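Local coordinates for metallo-beta-lactamase (Simiduia agarivorans, PDB 6MFI), which is a zinc-dependent metallo-beta-lactamase of subclass B3, which probably hydrolyses the beta-lactam ring of antibiotics at a site built round two zinc ions, at residues 32-37 / 261-266; 66-71 / 94-99. All coordinates share one frame; numbering follows the deposited sequence.

Contact 1 of 2, residues 32-37 / 261-266; sequences HWVDSC and QRLSER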
loop_
_atom_site.group_PDB
_atom_site.type_symbol
_atom_site.label_atom_id
_atom_site.label_comp_id
_atom_site.label_asym_id
_atom_site.label_seq_id
_atom_site.Cartn_x
_atom_site.Cartn_y
_atom_site.Cartn_z
ATOM N N HIS A 32 -19.852 9.047 1.132
ATOM C CA HIS A 32 -20.377 7.868 1.807
ATOM C C HIS A 32 -19.283 7.135 2.570
ATOM O O HIS A 32 -19.554 6.528 3.612
ATOM C CB HIS A 32 -21.038 6.935 0.790
ATOM C CG HIS A 32 -21.747 5.770 1.406
ATOM N ND1 HIS A 32 -22.442 5.864 2.592
ATOM C CD2 HIS A 32 -21.870 4.485 0.999
ATOM C CE1 HIS A 32 -22.963 4.687 2.890
ATOM N NE2 HIS A 32 -22.630 3.832 1.939
ATOM N N TRP A 33 -18.043 7.187 2.075
ATOM C CA TRP A 33 -16.937 6.537 2.772
ATOM C C TRP A 33 -16.642 7.220 4.101
ATOM O O TRP A 33 -16.399 6.547 5.109
ATOM C CB TRP A 33 -15.691 6.525 1.888
ATOM C CG TRP A 33 -14.629 5.583 2.372
ATOM C CD1 TRP A 33 -14.417 4.304 1.951
ATOM C CD2 TRP A 33 -13.637 5.846 3.372
ATOM N NE1 TRP A 33 -13.354 3.753 2.625
ATOM C CE2 TRP A 33 -12.857 4.679 3.503
ATOM C CE3 TRP A 33 -13.330 6.954 4.169
ATOM C CZ2 TRP A 33 -11.793 4.589 4.398
ATOM C CZ3 TRP A 33 -12.274 6.862 5.056
ATOM C CH2 TRP A 33 -11.518 5.688 5.163
ATOM N N VAL A 34 -16.648 8.555 4.120
ATOM C CA VAL A 34 -16.427 9.280 5.369
ATOM C C VAL A 34 -17.541 8.976 6.361
ATOM O O VAL A 34 -17.302 8.846 7.569
ATOM C CB VAL A 34 -16.306 10.791 5.098
ATOM C CG1 VAL A 34 -16.031 11.545 6.389
ATOM C CG2 VAL A 34 -15.207 11.061 4.083
ATOM N N ASP A 35 -18.775 8.842 5.869
ATOM C CA ASP A 35 -19.886 8.499 6.748
ATOM C C ASP A 35 -19.844 7.034 7.166
ATOM O O ASP A 35 -20.384 6.677 8.220
ATOM C CB ASP A 35 -21.217 8.814 6.062
ATOM C CG ASP A 35 -21.376 10.289 5.745
ATOM O OD1 ASP A 35 -20.832 11.124 6.498
ATOM O OD2 ASP A 35 -22.048 10.613 4.742
ATOM N N SER A 36 -19.211 6.176 6.366
ATOM C CA SER A 36 -19.192 4.746 6.649
ATOM C C SER A 36 -17.949 4.302 7.405
ATOM O O SER A 36 -18.012 3.327 8.163
ATOM C CB SER A 36 -19.292 3.943 5.348
ATOM O OG SER A 36 -20.444 4.307 4.610
ATOM N N CYS A 37 -16.822 4.984 7.218
ATOM C CA CYS A 37 -15.553 4.580 7.805
ATOM C C CYS A 37 -15.005 5.686 8.696
ATOM O O CYS A 37 -15.164 6.875 8.400
ATOM C CB CYS A 37 -14.536 4.230 6.712
ATOM S SG CYS A 37 -15.103 2.956 5.556
ATOM N N GLN A 261 -9.750 12.769 6.642
ATOM C CA GLN A 261 -9.873 14.208 6.850
ATOM C C GLN A 261 -9.793 14.966 5.531
ATOM O O GLN A 261 -10.549 15.920 5.313
ATOM C CB GLN A 261 -8.798 14.696 7.821
ATOM C CG GLN A 261 -8.851 14.025 9.184
ATOM C CD GLN A 261 -7.920 12.833 9.286
ATOM O OE1 GLN A 261 -8.142 11.798 8.653
ATOM N NE2 GLN A 261 -6.873 12.967 10.092
ATOM N N ARG A 262 -8.893 14.554 4.635
ATOM C CA ARG A 262 -8.801 15.205 3.332
ATOM C C ARG A 262 -10.075 15.001 2.521
ATOM O O ARG A 262 -10.489 15.889 1.768
ATOM C CB ARG A 262 -7.588 14.680 2.565
ATOM C CG ARG A 262 -6.249 15.060 3.171
ATOM C CD ARG A 262 -5.098 14.500 2.350
ATOM N NE ARG A 262 -5.031 13.044 2.424
ATOM C CZ ARG A 262 -4.475 12.272 1.496
ATOM N NH1 ARG A 262 -3.935 12.817 0.413
ATOM N NH2 ARG A 262 -4.459 10.955 1.647
ATOM N N LEU A 263 -10.710 13.834 2.661
ATOM C CA LEU A 263 -11.962 13.585 1.953
ATOM C C LEU A 263 -13.098 14.427 2.522
ATOM O O LEU A 263 -13.940 14.935 1.771
ATOM C CB LEU A 263 -12.316 12.099 2.021
ATOM C CG LEU A 263 -11.596 11.157 1.055
ATOM C CD1 LEU A 263 -12.050 9.721 1.274
ATOM C CD2 LEU A 263 -11.828 11.580 -0.385
ATOM N N SER A 264 -13.135 14.592 3.845
ATOM C CA SER A 264 -14.234 15.315 4.475
ATOM C C SER A 264 -14.032 16.825 4.415
ATOM O O SER A 264 -14.999 17.576 4.249
ATOM C CB SER A 264 -14.388 14.863 5.928
ATOM O OG SER A 264 -14.924 15.900 6.730
ATOM N N GLU A 265 -12.787 17.285 4.542
ATOM C CA GLU A 265 -12.499 18.709 4.660
ATOM C C GLU A 265 -12.420 19.427 3.321
ATOM O O GLU A 265 -12.833 20.589 3.231
ATOM C CB GLU A 265 -11.178 18.924 5.407
ATOM C CG GLU A 265 -11.331 19.379 6.844
ATOM C CD GLU A 265 -10.153 18.971 7.704
ATOM O OE1 GLU A 265 -9.037 18.816 7.159
ATOM O OE2 GLU A 265 -10.346 18.790 8.926
ATOM N N ARG A 266 -11.904 18.779 2.280
ATOM C CA ARG A 266 -11.513 19.475 1.064
ATOM C C ARG A 266 -12.200 18.865 -0.152
ATOM O O ARG A 266 -12.953 17.891 -0.056
ATOM C CB ARG A 266 -9.996 19.431 0.880
ATOM C CG ARG A 266 -9.206 19.680 2.142
ATOM C CD ARG A 266 -7.827 19.100 1.967
ATOM N NE ARG A 266 -7.473 19.053 0.552
ATOM C CZ ARG A 266 -6.251 18.813 0.097
ATOM N NH1 ARG A 266 -6.021 18.792 -1.208
ATOM N NH2 ARG A 266 -5.259 18.611 0.949
#

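Contact 2 of 2, residues 66-71 / 94-99; sequences AILITG and ARLGFS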
loop_
_atom_site.group_PDB
_atom_site.type_symbol
_atom_site.label_atom_id
_atom_site.label_comp_id
_atom_site.label_asym_id
_atom_site.label_seq_id
_atom_site.Cartn_x
_atom_site.Cartn_y
_atom_site.Cartn_z
ATOM N N ALA A 66 -6.741 -0.616 -0.450
ATOM C CA ALA A 66 -6.464 -1.386 -1.655
ATOM C C ALA A 66 -6.737 -0.481 -2.845
ATOM O O ALA A 66 -7.818 0.106 -2.940
ATOM C CB ALA A 66 -7.322 -2.654 -1.729
ATOM N N ILE A 67 -5.759 -0.358 -3.738
ATOM C CA ILE A 67 -5.802 0.615 -4.822
ATOM C C ILE A 67 -6.014 -0.125 -6.136
ATOM O O ILE A 67 -5.206 -0.985 -6.511
ATOM C CB ILE A 67 -4.524 1.465 -4.866
ATOM C CG1 ILE A 67 -4.250 2.082 -3.493
ATOM C CG2 ILE A 67 -4.638 2.545 -5.929
ATOM C CD1 ILE A 67 -5.399 2.908 -2.955
ATOM N N LEU A 68 -7.092 0.218 -6.835
ATOM C CA LEU A 68 -7.414 -0.348 -8.139
ATOM C C LEU A 68 -7.155 0.694 -9.218
ATOM O O LEU A 68 -7.677 1.813 -9.146
ATOM C CB LEU A 68 -8.872 -0.813 -8.190
ATOM C CG LEU A 68 -9.345 -1.454 -9.497
ATOM C CD1 LEU A 68 -8.771 -2.858 -9.662
ATOM C CD2 LEU A 68 -10.864 -1.479 -9.562
ATOM N N ILE A 69 -6.352 0.325 -10.212
ATOM C CA ILE A 69 -6.011 1.199 -11.328
ATOM C C ILE A 69 -6.427 0.496 -12.611
ATOM O O ILE A 69 -5.881 -0.561 -12.949
ATOM C CB ILE A 69 -4.514 1.544 -11.345
ATOM C CG1 ILE A 69 -4.114 2.211 -10.029
ATOM C CG2 ILE A 69 -4.191 2.451 -12.524
ATOM C CD1 ILE A 69 -2.692 1.934 -9.614
ATOM N N THR A 70 -7.387 1.081 -13.322
ATOM C CA THR A 70 -8.002 0.452 -14.482
ATOM C C THR A 70 -7.374 0.959 -15.774
ATOM O O THR A 70 -7.025 2.137 -15.887
ATOM C CB THR A 70 -9.509 0.716 -14.505
ATOM O OG1 THR A 70 -9.746 2.121 -14.668
ATOM C CG2 THR A 70 -10.146 0.249 -13.206
ATOM N N GLY A 71 -7.245 0.060 -16.753
ATOM C CA GLY A 71 -6.700 0.401 -18.050
ATOM C C GLY A 71 -7.452 -0.311 -19.158
ATOM O O GLY A 71 -8.391 -1.069 -18.906
ATOM N N ALA A 94 -16.494 -5.314 -7.629
ATOM C CA ALA A 94 -17.750 -5.590 -8.316
ATOM C C ALA A 94 -18.740 -4.441 -8.165
ATOM O O ALA A 94 -19.537 -4.191 -9.077
ATOM C CB ALA A 94 -18.359 -6.891 -7.794
ATOM N N ARG A 95 -18.707 -3.736 -7.031
ATOM C CA ARG A 95 -19.601 -2.597 -6.839
ATOM C C ARG A 95 -19.334 -1.507 -7.868
ATOM O O ARG A 95 -20.268 -0.860 -8.358
ATOM C CB ARG A 95 -19.453 -2.042 -5.423
ATOM C CG ARG A 95 -19.980 -2.961 -4.336
ATOM C CD ARG A 95 -19.764 -2.370 -2.953
ATOM N NE ARG A 95 -20.494 -1.120 -2.765
ATOM C CZ ARG A 95 -20.800 -0.605 -1.578
ATOM N NH1 ARG A 95 -20.439 -1.234 -0.468
ATOM N NH2 ARG A 95 -21.466 0.539 -1.499
ATOM N N LEU A 96 -18.063 -1.288 -8.208
ATOM C CA LEU A 96 -17.714 -0.309 -9.229
ATOM C C LEU A 96 -18.039 -0.788 -10.637
ATOM O O LEU A 96 -18.014 0.022 -11.569
ATOM C CB LEU A 96 -16.229 0.038 -9.134
ATOM C CG LEU A 96 -15.781 0.816 -7.896
ATOM C CD1 LEU A 96 -14.279 0.701 -7.713
ATOM C CD2 LEU A 96 -16.202 2.274 -7.997
ATOM N N GLY A 97 -18.344 -2.071 -10.813
ATOM C CA GLY A 97 -18.659 -2.612 -12.117
ATOM C C GLY A 97 -17.492 -3.206 -12.870
ATOM O O GLY A 97 -17.630 -3.487 -14.067
ATOM N N PHE A 98 -16.355 -3.411 -12.216
ATOM C CA PHE A 98 -15.168 -3.953 -12.860
ATOM C C PHE A 98 -15.084 -5.459 -12.645
ATOM O O PHE A 98 -15.475 -5.981 -11.598
ATOM C CB PHE A 98 -13.904 -3.276 -12.330
ATOM C CG PHE A 98 -13.836 -1.806 -12.627
ATOM C CD1 PHE A 98 -13.726 -1.355 -13.931
ATOM C CD2 PHE A 98 -13.882 -0.874 -11.603
ATOM C CE1 PHE A 98 -13.664 -0.002 -14.210
ATOM C CE2 PHE A 98 -13.820 0.480 -11.875
ATOM C CZ PHE A 98 -13.711 0.916 -13.180
ATOM N N SER A 99 -14.569 -6.153 -13.657
ATOM C CA SER A 99 -14.429 -7.601 -13.600
ATOM C C SER A 99 -13.156 -7.978 -12.854
ATOM O O SER A 99 -12.090 -7.402 -13.098
ATOM C CB SER A 99 -14.411 -8.187 -15.011
ATOM O OG SER A 99 -13.985 -9.538 -14.998
#

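Contact 1 of 2, residues 32-37 / 261-266
Val34 points both of its methyl groups at the helix of 261-266, one at each of two successive residues. CG1 lies 3.7 Å from CB of Ser264, while CG2 comes equally close, 3.7 Å, to CB of Leu263. The fork is set by the first torsion: CG1 stands anti to the backbone N (chi1 -178°) and CG2 takes the place anti to the carbonyl carbon, which spreads the branches along the opposing backbone. A short branched residue suits this spot, since the CA atoms of Val34 and Ser264 are 6.5 Å apart. Ser264, small and near the solvent, takes part through CB, and no hydrogen bond joins the two segments.

Deeper in, CD1 of Leu263 approaches CE3 of Trp33 obliquely at 4.2 Å. This indole belongs to the N-terminal helix of the metallo-beta-lactamase alpha-beta/beta-alpha sandwich, and the contact packs that helix against 259-265, with the short helix axes 121° apart. CB of Cys37, one turn on, lies over one face of the indole. Beyond the two segments, Phe50 meets the same ring edge-to-face and Tyr58 meets it at a steep angle.

Arg260, from the start of the second helix, donates from NE to the carbonyl O of Cys37 where the first helix ends, a position in which a positive charge would probably suit the helix dipole. Within helix 30-36, OG of Ser36 donates back to O of His32, 2.6 Å away, the donor tilted 35° from the carbonyl plane.

Contact 2 of 2, residues 66-71 / 94-99
Phe98 receives a methyl group of Thr70 over one face of its ring and has the carbonyl O of Leu96, from its own turn, above the opposite face. The methyl makes a CH-pi contact: Thr70 CG2 sits 3.7 Å from the centroid of the Phe98 ring and 15° off its normal, nearest to CZ at 3.6 Å. Tyr57 meets the ring edge-to-face, and the His75 ring stands steeply to it.

Segment 94-99 takes in the end of helix 85-95 and the turn after it, within a beta-alpha-beta crossover in which strand 74-78, that helix and strand 103-107 follow one another, the two strands lying parallel side by side. Strand 67-71 is the antiparallel neighbour of 74-78. Its alternating side chains serve two layers of the sandwich: Ile67 and Ile69 reach Trp197 of the second sheet, whereas Leu68 and Thr70 point to the helical side.

In Thr70 the hydroxyl takes the crowded position between N and the carbonyl carbon (chi1 64°), leaving CG2 anti to the carbonyl carbon and directed at the ring. A threonine thus gives an aliphatic group to the aromatic while OG1 keeps a hydrogen-bond partner outside the two segments. Leu68 extends with CG anti to its backbone N, and its CD2 meets CD2 of Phe98 obliquely at 3.7 Å. The same methyl lies at a looser 4.5 Å from CD1 of Leu96, so Leu68 bridges both apolar residues of the turn.

Between them the helix closes in a Schellman motif. Gly97, at a phi of 93°, has no CB to press on the carbonyl O of Leu96, and its N donates to O of Ala94 over 3.0 Å.

In the fold
From the N terminus the chain first forms helix 30-36, one half of contact 1, and then runs through strands 50-53 and 56-58 into strand 67-71. After strand 74-78 and helix 85-95 it returns to that strand, and contact 2 closes a short loop within the first sheet and its helical layer. The chain then completes this sheet, lays down four strands of the second, passes through helix 228-242 and adds strand 248-250 at that sheet's edge before helix 259-265 closes contact 1. The short loop thus lies wholly within the long one, without crossing. Contact 1 ties the N-terminal helix to a helix late in the chain, ahead of the C-terminal helix 274-291; contact 2 is local to the N-terminal half.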